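Local coordinates for putative DNA protection protein (Streptomyces coelicolor, PDB 4CYB) that probably oxidises iron and stores it as ferric iron inside a twelve-subunit shell, as Dps proteins of the ferritin superfamily do, at residues M18-Y23 with Q135-D140; R27-L32 with G84-D89; H39-K44 with S114-A119; L48-T53 with D104-V109; D129-T134 with L145-V150. One frame throughout, in Å; residues are numbered along the deposited sequence.

Contact 1: residues M18-Y23 with Q135-D140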
# COMPACT_ATOMS: atom_id res chain seq x y z
N MET J 18 11.33 37.90 21.92
CA MET J 18 12.38 38.14 20.96
C MET J 18 13.75 37.60 21.43
O MET J 18 14.48 37.01 20.63
CB MET J 18 12.43 39.64 20.60
CG MET J 18 13.57 40.07 19.70
SD MET J 18 13.76 41.90 19.57
CE MET J 18 13.86 42.43 21.30
N ASP J 19 14.10 37.77 22.72
CA ASP J 19 15.41 37.28 23.18
C ASP J 19 15.48 35.73 23.13
O ASP J 19 16.51 35.17 22.74
CB ASP J 19 15.66 37.67 24.65
CG ASP J 19 16.09 39.12 24.82
OD1 ASP J 19 16.47 39.78 23.83
OD2 ASP J 19 16.00 39.62 25.97
N THR J 20 14.41 35.10 23.57
CA THR J 20 14.28 33.63 23.58
C THR J 20 14.36 33.09 22.18
O THR J 20 15.15 32.18 21.92
CB THR J 20 13.00 33.17 24.27
OG1 THR J 20 13.10 33.54 25.65
CG2 THR J 20 12.86 31.62 24.18
N ARG J 21 13.64 33.69 21.26
CA ARG J 21 13.69 33.24 19.87
C ARG J 21 15.04 33.43 19.19
O ARG J 21 15.55 32.54 18.52
CB ARG J 21 12.56 33.91 19.09
CG ARG J 21 11.21 33.52 19.67
CD ARG J 21 10.07 34.03 18.83
NE ARG J 21 9.83 35.48 18.96
CZ ARG J 21 10.07 36.39 18.05
NH1 ARG J 21 10.56 36.05 16.86
NH2 ARG J 21 9.77 37.68 18.29
N LEU J 22 15.66 34.59 19.41
CA LEU J 22 16.96 34.83 18.86
C LEU J 22 17.99 33.83 19.35
O LEU J 22 18.81 33.31 18.58
CB LEU J 22 17.40 36.23 19.30
CG LEU J 22 18.15 37.16 18.36
CD1 LEU J 22 19.33 37.79 19.11
CD2 LEU J 22 18.59 36.53 17.06
N TYR J 23 17.99 33.56 20.65
CA TYR J 23 18.94 32.61 21.22
C TYR J 23 18.69 31.18 20.67
O TYR J 23 19.63 30.46 20.29
CB TYR J 23 18.89 32.64 22.76
CG TYR J 23 19.89 31.69 23.36
CD1 TYR J 23 21.25 32.06 23.51
CD2 TYR J 23 19.50 30.44 23.80
CE1 TYR J 23 22.17 31.19 24.06
CE2 TYR J 23 20.44 29.54 24.34
CZ TYR J 23 21.78 29.94 24.48
OH TYR J 23 22.70 29.07 25.01
N GLN J 135 15.79 25.39 27.29
CA GLN J 135 14.78 25.11 28.31
C GLN J 135 14.75 26.22 29.39
O GLN J 135 13.68 26.69 29.79
CB GLN J 135 15.03 23.76 28.96
CG GLN J 135 13.98 23.32 30.00
CD GLN J 135 12.60 23.21 29.36
OE1 GLN J 135 12.36 22.34 28.51
NE2 GLN J 135 11.70 24.15 29.70
N GLU J 136 15.92 26.66 29.84
CA GLU J 136 15.97 27.75 30.83
C GLU J 136 15.31 29.03 30.33
O GLU J 136 14.72 29.75 31.12
CB GLU J 136 17.41 28.13 31.15
CG GLU J 136 18.07 27.28 32.18
CD GLU J 136 19.59 27.41 32.07
OE1 GLU J 136 20.08 28.50 31.67
OE2 GLU J 136 20.29 26.40 32.35
N TYR J 137 15.47 29.34 29.04
CA TYR J 137 14.81 30.51 28.45
C TYR J 137 13.32 30.31 28.19
O TYR J 137 12.69 31.25 27.73
CB TYR J 137 15.41 30.85 27.10
CG TYR J 137 16.49 31.88 26.98
CD1 TYR J 137 16.19 33.28 26.93
CD2 TYR J 137 17.83 31.47 26.80
CE1 TYR J 137 17.20 34.25 26.78
CE2 TYR J 137 18.84 32.42 26.64
CZ TYR J 137 18.53 33.80 26.63
OH TYR J 137 19.57 34.69 26.48
N GLY J 138 12.76 29.12 28.39
CA GLY J 138 11.31 28.96 28.24
C GLY J 138 10.90 28.40 26.87
O GLY J 138 9.69 28.27 26.60
N ASP J 139 11.88 28.02 26.03
CA ASP J 139 11.55 27.48 24.67
C ASP J 139 11.35 25.96 24.76
O ASP J 139 12.25 25.17 24.40
CB ASP J 139 12.60 27.86 23.66
CG ASP J 139 12.13 27.59 22.20
OD1 ASP J 139 11.07 26.92 22.06
OD2 ASP J 139 12.82 28.00 21.26
N ASP J 140 10.23 25.56 25.37
CA ASP J 140 9.92 24.15 25.60
C ASP J 140 9.97 23.34 24.31
O ASP J 140 10.45 22.18 24.33
CB ASP J 140 8.51 24.00 26.19
CG ASP J 140 8.38 24.68 27.56
OD1 ASP J 140 9.24 24.40 28.39
OD2 ASP J 140 7.46 25.52 27.76
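The first turn and a half of helix 18-48 lies against the turn that follows helix 109-136, and the two backbones come nearest at T20 and Y137, whose CA atoms are 5.8 Å apart. Y137 CB points at the helix, and its ring slides past the T20 side chain and overlaps the ring of Y23. The two rings form an offset stack, centroids 4.8 Å apart and planes inclined by 27°. CE2 of Y137 sits over one face of the Y23 ring, displaced toward the rim and 3.5 Å from Y23 CG. In return, Y23 CB stands over the face of the Y137 ring in a CH-pi contact, 4.3 Å from the centroid. Y23 lies this way with CG anti to the backbone N (chi1 -178°), its OH hydrogen-bonded to R27.

The turn itself is a Schellman motif: G138 takes a positive phi (97°), G138 N bonds back to Q135 O and D139 N probably to T134 O, closing the last turn before the short link to the last helix of the ferritin-like four-helix bundle. D139 is the N-cap of that last helix; one carboxylate oxygen bonds to T142 and S24, the other forms a salt bridge with R78.

T20 fits beneath the turn. T20 OG1 lies 3.1 Å from Y137 O, but T17 OG1 is also within its hydrogen-bonding reach. T20 CG2, anti to the backbone N, packs on D139 CB at 3.8 Å. Q135 NE2 donates to D140 OD1 at 2.8 Å, almost straight and nearly along the C-O axis.

Contact 2: residues R27-L32 with G84-D89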
# COMPACT_ATOMS: atom_id res chain seq x y z
N ARG J 27 21.38 28.76 18.55
CA ARG J 27 21.77 27.41 18.91
C ARG J 27 21.33 26.40 17.80
O ARG J 27 22.09 25.48 17.44
CB ARG J 27 21.21 26.95 20.26
CG ARG J 27 21.56 27.82 21.46
CD ARG J 27 23.05 28.08 21.62
NE ARG J 27 23.84 26.87 21.66
CZ ARG J 27 24.27 26.25 22.76
NH1 ARG J 27 23.96 26.71 23.99
NH2 ARG J 27 25.04 25.20 22.63
N LEU J 28 20.12 26.62 17.28
CA LEU J 28 19.60 25.66 16.25
C LEU J 28 20.46 25.74 15.01
O LEU J 28 20.69 24.67 14.38
CB LEU J 28 18.12 25.93 15.93
CG LEU J 28 17.15 25.48 17.03
CD1 LEU J 28 15.74 26.03 16.87
CD2 LEU J 28 17.14 23.96 17.22
N ASN J 29 20.89 26.94 14.63
CA ASN J 29 21.68 27.08 13.42
C ASN J 29 23.04 26.40 13.53
O ASN J 29 23.57 25.93 12.55
CB ASN J 29 21.82 28.51 12.90
CG ASN J 29 20.70 28.88 11.94
OD1 ASN J 29 20.34 28.09 11.05
ND2 ASN J 29 20.18 30.09 12.08
N LYS J 30 23.62 26.37 14.72
CA LYS J 30 24.88 25.65 14.87
C LYS J 30 24.66 24.15 14.72
O LYS J 30 25.44 23.47 14.01
CB LYS J 30 25.55 25.99 16.25
CG LYS J 30 26.88 25.24 16.49
CD LYS J 30 27.86 25.41 15.33
CE LYS J 30 29.26 25.01 15.77
NZ LYS J 30 29.33 23.68 16.40
N VAL J 31 23.63 23.64 15.36
CA VAL J 31 23.28 22.22 15.23
C VAL J 31 23.03 21.92 13.75
O VAL J 31 23.44 20.87 13.24
CB VAL J 31 22.05 21.85 16.07
CG1 VAL J 31 21.56 20.43 15.75
CG2 VAL J 31 22.44 21.94 17.57
N LEU J 32 22.30 22.81 13.09
CA LEU J 32 21.94 22.62 11.65
C LEU J 32 23.19 22.58 10.78
O LEU J 32 23.33 21.68 9.93
CB LEU J 32 21.02 23.77 11.24
CG LEU J 32 20.23 23.71 9.96
CD1 LEU J 32 19.54 22.34 9.85
CD2 LEU J 32 19.25 24.88 9.99
N GLY J 84 13.22 33.26 12.66
CA GLY J 84 14.65 33.40 12.30
C GLY J 84 14.93 33.02 10.84
O GLY J 84 13.99 32.89 10.00
N VAL J 85 16.21 32.91 10.54
CA VAL J 85 16.70 32.54 9.21
C VAL J 85 17.58 31.31 9.30
O VAL J 85 18.70 31.34 9.91
CB VAL J 85 17.43 33.73 8.51
CG1 VAL J 85 17.78 33.38 7.02
CG2 VAL J 85 16.54 34.98 8.59
N ALA J 86 17.10 30.20 8.70
CA ALA J 86 17.89 28.94 8.71
C ALA J 86 19.12 29.08 7.80
O ALA J 86 19.05 29.70 6.70
CB ALA J 86 17.01 27.77 8.24
N VAL J 87 20.24 28.49 8.21
CA VAL J 87 21.43 28.52 7.35
C VAL J 87 21.18 27.82 5.99
O VAL J 87 20.60 26.72 5.96
CB VAL J 87 22.66 27.94 8.06
CG1 VAL J 87 22.45 26.50 8.47
CG2 VAL J 87 23.89 28.09 7.16
N GLY J 88 21.54 28.49 4.90
CA GLY J 88 21.12 28.02 3.55
C GLY J 88 22.24 27.38 2.74
O GLY J 88 22.41 26.18 2.76
N ASP J 89 22.97 28.18 1.98
CA ASP J 89 24.02 27.68 1.10
C ASP J 89 25.14 27.00 1.89
O ASP J 89 25.50 27.48 2.99
CB ASP J 89 24.57 28.85 0.27
CG ASP J 89 25.53 28.42 -0.81
OD1 ASP J 89 26.72 28.25 -0.49
OD2 ASP J 89 25.12 28.27 -2.00
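Torsions of chi1 -89° and chi2 -44° aim the N29 amide at the passing loop, which it meets with both of its polar atoms. L32, one turn further along helix 18-48, has CG anti to its backbone N (chi1 -166°). V87 puts CG1 in the crowded position between backbone N and carbonyl carbon, and from there that methyl reaches both residues of the helix.

The polar half of the contact is a two-point grip. N29 ND2 donates to V85 O at 2.9 Å, with the acceptor close to the plane of the amide. N29 OD1 accepts from V87 N, also at 2.9 Å, the donor standing above the carbonyl plane. One side chain thus replaces backbone partners for two sites of a loop that has no regular structure across 84-89. A third loop site, A86 N, is taken by Q80.

Beside the amide the packing is apolar. L32 and V87 run past each other in opposite directions, L32 CG 3.9 Å from V87 CG1, while L32 CD2 touches A86 CB at 4.1 Å. The A86 side chain lies about 8 Å from that of the iron ligand E77. V87 also packs on H92, V93 and I96 of helix 90-96, and V85 meets L48 of a neighbouring subunit.

The contact joins the first helix of the ferritin-like bundle to the crossover that leads into helix 90-96, the short helix inserted between the second and third bundle helices in the Dps family.

Contact 3: residues H39-K44 with S114-A119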
# COMPACT_ATOMS: atom_id res chain seq x y z
N HIS J 39 25.37 14.92 7.41
CA HIS J 39 24.58 14.30 6.32
C HIS J 39 25.51 14.01 5.13
O HIS J 39 25.51 12.94 4.53
CB HIS J 39 23.44 15.24 5.87
CG HIS J 39 22.82 14.79 4.56
ND1 HIS J 39 21.90 13.77 4.49
CD2 HIS J 39 23.14 15.12 3.28
CE1 HIS J 39 21.60 13.54 3.16
NE2 HIS J 39 22.34 14.36 2.44
N ASP J 40 26.27 15.03 4.73
CA ASP J 40 27.15 14.93 3.60
C ASP J 40 28.31 13.95 3.85
O ASP J 40 28.76 13.29 2.93
CB ASP J 40 27.66 16.32 3.21
CG ASP J 40 26.56 17.15 2.48
OD1 ASP J 40 25.45 16.60 2.13
OD2 ASP J 40 26.79 18.37 2.25
N LEU J 41 28.77 13.79 5.10
CA LEU J 41 29.74 12.72 5.39
C LEU J 41 29.11 11.32 5.20
O LEU J 41 29.73 10.42 4.65
CB LEU J 41 30.26 12.84 6.85
CG LEU J 41 31.33 13.88 7.20
CD1 LEU J 41 31.52 13.72 8.70
CD2 LEU J 41 32.61 13.52 6.40
N TYR J 42 27.87 11.14 5.63
CA TYR J 42 27.25 9.84 5.50
C TYR J 42 27.05 9.54 4.00
O TYR J 42 27.31 8.43 3.58
CB TYR J 42 25.89 9.82 6.22
CG TYR J 42 25.98 9.28 7.58
CD1 TYR J 42 26.30 7.94 7.78
CD2 TYR J 42 25.75 10.12 8.69
CE1 TYR J 42 26.36 7.41 9.04
CE2 TYR J 42 25.84 9.60 9.98
CZ TYR J 42 26.15 8.25 10.12
OH TYR J 42 26.21 7.69 11.38
N LYS J 43 26.62 10.53 3.19
CA LYS J 43 26.48 10.30 1.72
C LYS J 43 27.86 10.06 1.04
O LYS J 43 28.04 9.14 0.26
CB LYS J 43 25.78 11.47 0.98
CG LYS J 43 24.28 11.64 1.30
CD LYS J 43 23.44 10.35 1.01
CE LYS J 43 23.53 9.96 -0.50
NZ LYS J 43 22.48 8.92 -0.72
N LYS J 44 28.86 10.84 1.44
CA LYS J 44 30.25 10.58 0.98
C LYS J 44 30.67 9.12 1.19
O LYS J 44 31.15 8.47 0.25
CB LYS J 44 31.25 11.58 1.60
CG LYS J 44 32.77 11.38 1.24
CD LYS J 44 33.66 12.25 2.18
CE LYS J 44 35.18 11.94 2.10
NZ LYS J 44 35.74 12.50 0.83
N SER J 114 35.29 6.14 12.20
CA SER J 114 35.75 7.01 13.33
C SER J 114 35.39 8.49 13.15
O SER J 114 35.03 9.15 14.14
CB SER J 114 37.27 6.87 13.47
OG SER J 114 37.51 5.59 13.98
N ARG J 115 35.52 9.01 11.92
CA ARG J 115 35.17 10.40 11.63
C ARG J 115 33.67 10.65 11.88
O ARG J 115 33.30 11.70 12.40
CB ARG J 115 35.55 10.77 10.18
CG ARG J 115 35.30 12.25 9.89
CD ARG J 115 35.90 12.61 8.51
NE ARG J 115 37.35 12.40 8.39
CZ ARG J 115 38.31 13.20 8.89
NH1 ARG J 115 38.01 14.30 9.58
NH2 ARG J 115 39.59 12.89 8.70
N LEU J 116 32.81 9.72 11.45
CA LEU J 116 31.37 9.79 11.74
C LEU J 116 31.16 9.84 13.25
O LEU J 116 30.41 10.70 13.73
CB LEU J 116 30.67 8.58 11.13
CG LEU J 116 30.59 8.54 9.58
CD1 LEU J 116 29.95 7.18 9.22
CD2 LEU J 116 29.74 9.67 9.01
N LEU J 117 31.86 8.97 14.03
CA LEU J 117 31.67 8.96 15.49
C LEU J 117 32.08 10.27 16.14
O LEU J 117 31.39 10.79 17.04
CB LEU J 117 32.43 7.81 16.15
CG LEU J 117 31.94 6.38 15.83
CD1 LEU J 117 32.78 5.39 16.66
CD2 LEU J 117 30.45 6.21 16.13
N GLU J 118 33.19 10.82 15.64
CA GLU J 118 33.61 12.15 16.08
C GLU J 118 32.60 13.26 15.79
O GLU J 118 32.40 14.14 16.64
CB GLU J 118 35.00 12.51 15.53
CG GLU J 118 36.08 11.73 16.26
CD GLU J 118 37.50 11.96 15.72
OE1 GLU J 118 37.92 13.13 15.53
OE2 GLU J 118 38.22 10.94 15.51
N ALA J 119 31.99 13.25 14.59
CA ALA J 119 30.95 14.21 14.29
C ALA J 119 29.72 14.01 15.21
O ALA J 119 29.15 14.98 15.72
CB ALA J 119 30.59 14.21 12.77
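L116 is the main bump on helix 109-136, and the hollow it fills lies between L41 and Y42 on helix 18-48. Its fork lies over one face of the Y42 ring. L116 CD2 sits over the centre of that face, 3.8 Å from the Y42 ring centroid and just 1° off the ring normal, in a CH-pi contact of nearly ideal geometry. L116 CD1 leans toward the rim and meets Y42 CE1 at 3.6 Å. The same L116 CD2 also closes on L41 CB at 3.9 Å, so a single methyl is held between a ring face and the root of the neighbouring leucine.

L41 answers from the other helix. Its CG is anti to the carbonyl carbon (chi1 -79°), which spreads the two methyls between the residues opposite: L41 CD1 points at the small A119 CB, 4.2 Å away, and L41 CD2 rests against R115 CD at 4.0 Å. The L41 and R115 side chains cross at about a right angle there, and the bend of R115 at chi3 carries its charged end away to a salt bridge with E107.

Y42 OH is hydrogen-bonded to H64, which fixes the far end of the ring. L61 and L38 add to the surroundings of L116. The segment axes pass 10.5 Å apart at 166°, the nearly antiparallel packing of the first and third long helices in the ferritin-like four-helix bundle.

Contact 4: residues L48-T53 with D104-V109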
# COMPACT_ATOMS: atom_id res chain seq x y z
N LEU J 48 31.68 6.15 -1.36
CA LEU J 48 33.08 5.76 -1.43
C LEU J 48 33.39 4.43 -0.78
O LEU J 48 34.54 3.96 -0.86
CB LEU J 48 33.98 6.77 -0.71
CG LEU J 48 34.06 8.21 -1.26
CD1 LEU J 48 35.23 9.00 -0.67
CD2 LEU J 48 33.87 8.37 -2.75
N MET J 49 32.41 3.83 -0.13
CA MET J 49 32.61 2.57 0.59
C MET J 49 33.19 1.48 -0.32
O MET J 49 32.96 1.47 -1.55
CB MET J 49 31.28 2.12 1.24
CG MET J 49 31.38 0.85 2.06
SD MET J 49 32.59 0.97 3.43
CE MET J 49 32.16 2.58 4.12
N ARG J 50 33.95 0.56 0.29
CA ARG J 50 34.54 -0.58 -0.44
C ARG J 50 34.94 -1.65 0.58
O ARG J 50 34.97 -1.36 1.76
CB ARG J 50 35.75 -0.14 -1.27
CG ARG J 50 36.86 0.57 -0.46
CD ARG J 50 37.67 1.52 -1.35
NE ARG J 50 36.80 2.49 -2.05
CZ ARG J 50 37.10 3.15 -3.18
NH1 ARG J 50 38.27 3.00 -3.82
NH2 ARG J 50 36.21 4.01 -3.69
N GLY J 51 35.20 -2.87 0.13
CA GLY J 51 35.61 -3.92 1.03
C GLY J 51 34.55 -5.01 1.16
O GLY J 51 33.44 -4.93 0.58
N ALA J 52 34.87 -6.00 1.99
CA ALA J 52 34.05 -7.21 2.11
C ALA J 52 32.64 -6.93 2.68
O ALA J 52 31.74 -7.76 2.58
CB ALA J 52 34.79 -8.23 2.99
N THR J 53 32.47 -5.76 3.31
CA THR J 53 31.18 -5.46 3.97
C THR J 53 30.53 -4.29 3.23
O THR J 53 29.70 -3.58 3.80
CB THR J 53 31.29 -5.21 5.48
OG1 THR J 53 32.23 -4.15 5.72
CG2 THR J 53 31.68 -6.49 6.20
N ASP J 104 39.71 14.99 0.68
CA ASP J 104 38.86 14.97 -0.57
C ASP J 104 38.72 13.57 -1.12
O ASP J 104 37.70 13.25 -1.77
CB ASP J 104 39.53 15.80 -1.64
CG ASP J 104 39.52 17.29 -1.32
OD1 ASP J 104 38.78 17.69 -0.41
OD2 ASP J 104 40.24 18.06 -1.99
N GLY J 105 39.74 12.75 -0.89
CA GLY J 105 39.78 11.39 -1.46
C GLY J 105 39.18 10.32 -0.54
O GLY J 105 38.31 10.60 0.33
N VAL J 106 39.61 9.08 -0.77
CA VAL J 106 39.03 7.91 -0.07
C VAL J 106 39.92 7.52 1.10
O VAL J 106 41.11 7.23 0.89
CB VAL J 106 38.91 6.71 -1.03
CG1 VAL J 106 38.21 5.52 -0.36
CG2 VAL J 106 38.16 7.11 -2.29
N GLU J 107 39.38 7.58 2.32
CA GLU J 107 40.09 7.12 3.54
C GLU J 107 39.94 5.63 3.74
O GLU J 107 39.11 4.98 3.08
CB GLU J 107 39.47 7.81 4.79
CG GLU J 107 39.65 9.34 4.87
CD GLU J 107 38.50 10.00 5.66
OE1 GLU J 107 37.42 10.28 5.09
OE2 GLU J 107 38.65 10.22 6.88
N GLU J 108 40.73 5.04 4.68
CA GLU J 108 40.45 3.66 5.12
C GLU J 108 39.05 3.54 5.76
O GLU J 108 38.59 4.49 6.38
CB GLU J 108 41.49 3.22 6.19
CG GLU J 108 42.88 3.15 5.61
CD GLU J 108 43.87 2.38 6.48
OE1 GLU J 108 43.69 2.32 7.72
OE2 GLU J 108 44.83 1.83 5.89
N VAL J 109 38.40 2.39 5.58
CA VAL J 109 37.05 2.17 6.15
C VAL J 109 36.92 2.51 7.65
O VAL J 109 36.04 3.29 8.02
CB VAL J 109 36.52 0.78 5.78
CG1 VAL J 109 35.21 0.47 6.48
CG2 VAL J 109 36.36 0.72 4.27
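V106 and R50 reach toward each other tip to tip, and the valine meets the arginine flat on: V106 CG1 stands 3.7 Å from R50 NE, over one face of the guanidinium and offset toward its rim. R50 CG occupies the crowded position between backbone N and carbonyl carbon (chi1 56°), and the chain folds back so that R50 NE donates to L48 O at 2.9 Å, in the carbonyl plane. A longer, weak bond runs from NH2 to the same oxygen.

The other branch of V106 faces L48. The two cross obliquely, L48 CD1 lying 3.8 Å from V106 CG2 and 3.6 Å from G105 O. Further along, M49 crosses V109 at about a right angle, and bends at chi2 and chi3 bring M49 SD to 3.9 Å from V109 CG2.

The contact joins the loop between helices 18-48 and 54-81 to the segment leading into helix 109-136, at a subunit interface of the Dps shell: R50 NH1 bonds to Q4 of a neighbouring subunit, and V106 pairs with a strand of that same subunit in an antiparallel ladder. No hydrogen bond joins the two segments, so they adhere by apolar contact, while the buried guanidinium draws its polar partners from L48 O and across the interface.

Contact 5: residues D129-T134 with L145-V150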
# COMPACT_ATOMS: atom_id res chain seq x y z
N ASP J 129 23.95 20.77 25.86
CA ASP J 129 24.09 22.17 26.30
C ASP J 129 22.96 23.04 25.77
O ASP J 129 22.32 23.78 26.53
CB ASP J 129 25.46 22.73 25.89
CG ASP J 129 25.63 24.18 26.30
OD1 ASP J 129 25.71 24.40 27.52
OD2 ASP J 129 25.61 25.11 25.43
N ALA J 130 22.69 22.98 24.46
CA ALA J 130 21.60 23.78 23.86
C ALA J 130 20.24 23.40 24.43
O ALA J 130 19.41 24.27 24.65
CB ALA J 130 21.59 23.70 22.33
N ALA J 131 20.01 22.11 24.67
CA ALA J 131 18.76 21.65 25.33
C ALA J 131 18.55 22.29 26.71
O ALA J 131 17.47 22.84 26.99
CB ALA J 131 18.69 20.13 25.42
N ALA J 132 19.59 22.26 27.54
CA ALA J 132 19.50 22.88 28.88
C ALA J 132 19.23 24.39 28.78
O ALA J 132 18.38 24.92 29.49
CB ALA J 132 20.77 22.61 29.66
N ARG J 133 19.97 25.10 27.93
CA ARG J 133 19.87 26.57 27.85
C ARG J 133 18.58 27.04 27.23
O ARG J 133 17.97 27.97 27.73
CB ARG J 133 21.03 27.19 27.09
CG ARG J 133 22.42 26.90 27.61
CD ARG J 133 22.71 27.78 28.83
NE ARG J 133 22.25 27.13 30.06
CZ ARG J 133 22.79 26.03 30.60
NH1 ARG J 133 23.81 25.42 30.02
NH2 ARG J 133 22.30 25.52 31.73
N THR J 134 18.14 26.40 26.14
CA THR J 134 16.82 26.78 25.56
C THR J 134 15.68 26.47 26.53
O THR J 134 14.73 27.23 26.61
CB THR J 134 16.56 26.11 24.17
OG1 THR J 134 16.60 24.70 24.32
CG2 THR J 134 17.63 26.53 23.21
N LEU J 145 12.44 19.20 20.60
CA LEU J 145 13.05 18.87 19.29
C LEU J 145 14.51 18.43 19.49
O LEU J 145 14.94 17.41 18.99
CB LEU J 145 12.94 20.03 18.33
CG LEU J 145 13.82 20.02 17.06
CD1 LEU J 145 13.51 18.77 16.29
CD2 LEU J 145 13.48 21.29 16.28
N LEU J 146 15.27 19.17 20.29
CA LEU J 146 16.67 18.80 20.44
C LEU J 146 16.89 17.49 21.17
O LEU J 146 17.80 16.77 20.82
CB LEU J 146 17.39 19.92 21.24
CG LEU J 146 17.62 21.20 20.43
CD1 LEU J 146 18.00 22.31 21.41
CD2 LEU J 146 18.73 21.01 19.38
N VAL J 147 16.07 17.20 22.16
CA VAL J 147 16.21 15.97 22.91
C VAL J 147 15.58 14.79 22.17
O VAL J 147 16.24 13.77 22.01
CB VAL J 147 15.65 16.07 24.34
CG1 VAL J 147 15.69 14.72 25.05
CG2 VAL J 147 16.45 17.15 25.13
N SER J 148 14.32 14.91 21.75
CA SER J 148 13.61 13.69 21.35
C SER J 148 14.03 13.30 19.95
O SER J 148 13.98 12.11 19.57
CB SER J 148 12.07 13.87 21.39
OG SER J 148 11.75 14.81 20.39
N GLU J 149 14.46 14.27 19.17
CA GLU J 149 14.89 14.00 17.80
C GLU J 149 16.39 14.02 17.56
O GLU J 149 16.96 13.00 17.18
CB GLU J 149 14.15 14.93 16.84
CG GLU J 149 12.65 14.72 17.07
CD GLU J 149 11.76 15.44 16.11
OE1 GLU J 149 12.05 15.41 14.89
OE2 GLU J 149 10.76 16.03 16.58
N VAL J 150 17.03 15.20 17.75
CA VAL J 150 18.44 15.35 17.43
C VAL J 150 19.27 14.43 18.29
O VAL J 150 20.05 13.62 17.80
CB VAL J 150 18.94 16.80 17.51
CG1 VAL J 150 20.41 16.85 17.06
CG2 VAL J 150 18.09 17.69 16.58
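L146 lays its CD1 methyl on the backbone of helix 109-136, 3.8 Å from A131 N and 3.9 Å from A130 C. This is the packing of the last two long helices of the ferritin-like four-helix bundle, neighbours in the chain that run roughly antiparallel after a short turn. The segment axes are 9.4 Å apart and inclined at 148°. A130 and A131 present only methyls here, consistent with the close approach.

CG of L146 is anti to its carbonyl carbon (chi1 -73°), so the fork points across the interface, and L146 CD1 also meets A130 CB and T134 OG1, each at 4.0 Å. The neighbouring V147 works from the flank: V147 CG2 packs on A131 CB at 3.7 Å. A131 is thus touched by both, L146 mainly on its backbone and V147 on its methyl. Beyond V147 lies D144 of a neighbouring subunit.

Helix 140-164 widens here into a pi-type turn, L145 O accepting from both E149 N and V150 N. On the other helix T134 holds OG1 in the crowded position at chi1 60°, which lets it donate to A130 O at 2.9 Å, an oxygen that T134 N also uses.

Overall arrangement
From the N terminus, helix 18-48 supplies the first side of contacts 1, 2 and 3 in turn, and the loop after it that of contact 4. Contact 2 closes first, when the chain leaving helix 54-81 returns to the first helix. Contact 4 closes next and crosses contact 2. Contact 3 follows, enclosing contact 4 and also crossing contact 2; R115 with E107 joins contacts 3 and 4. Contact 1 closes the widest loop, with 2, 3 and 4 nested inside. Contact 5 comes last, crossing contact 1 and bound to contact 2 by the R27-D129 salt bridge. Contacts 3 and 4 lie across the chain's centre from the other three.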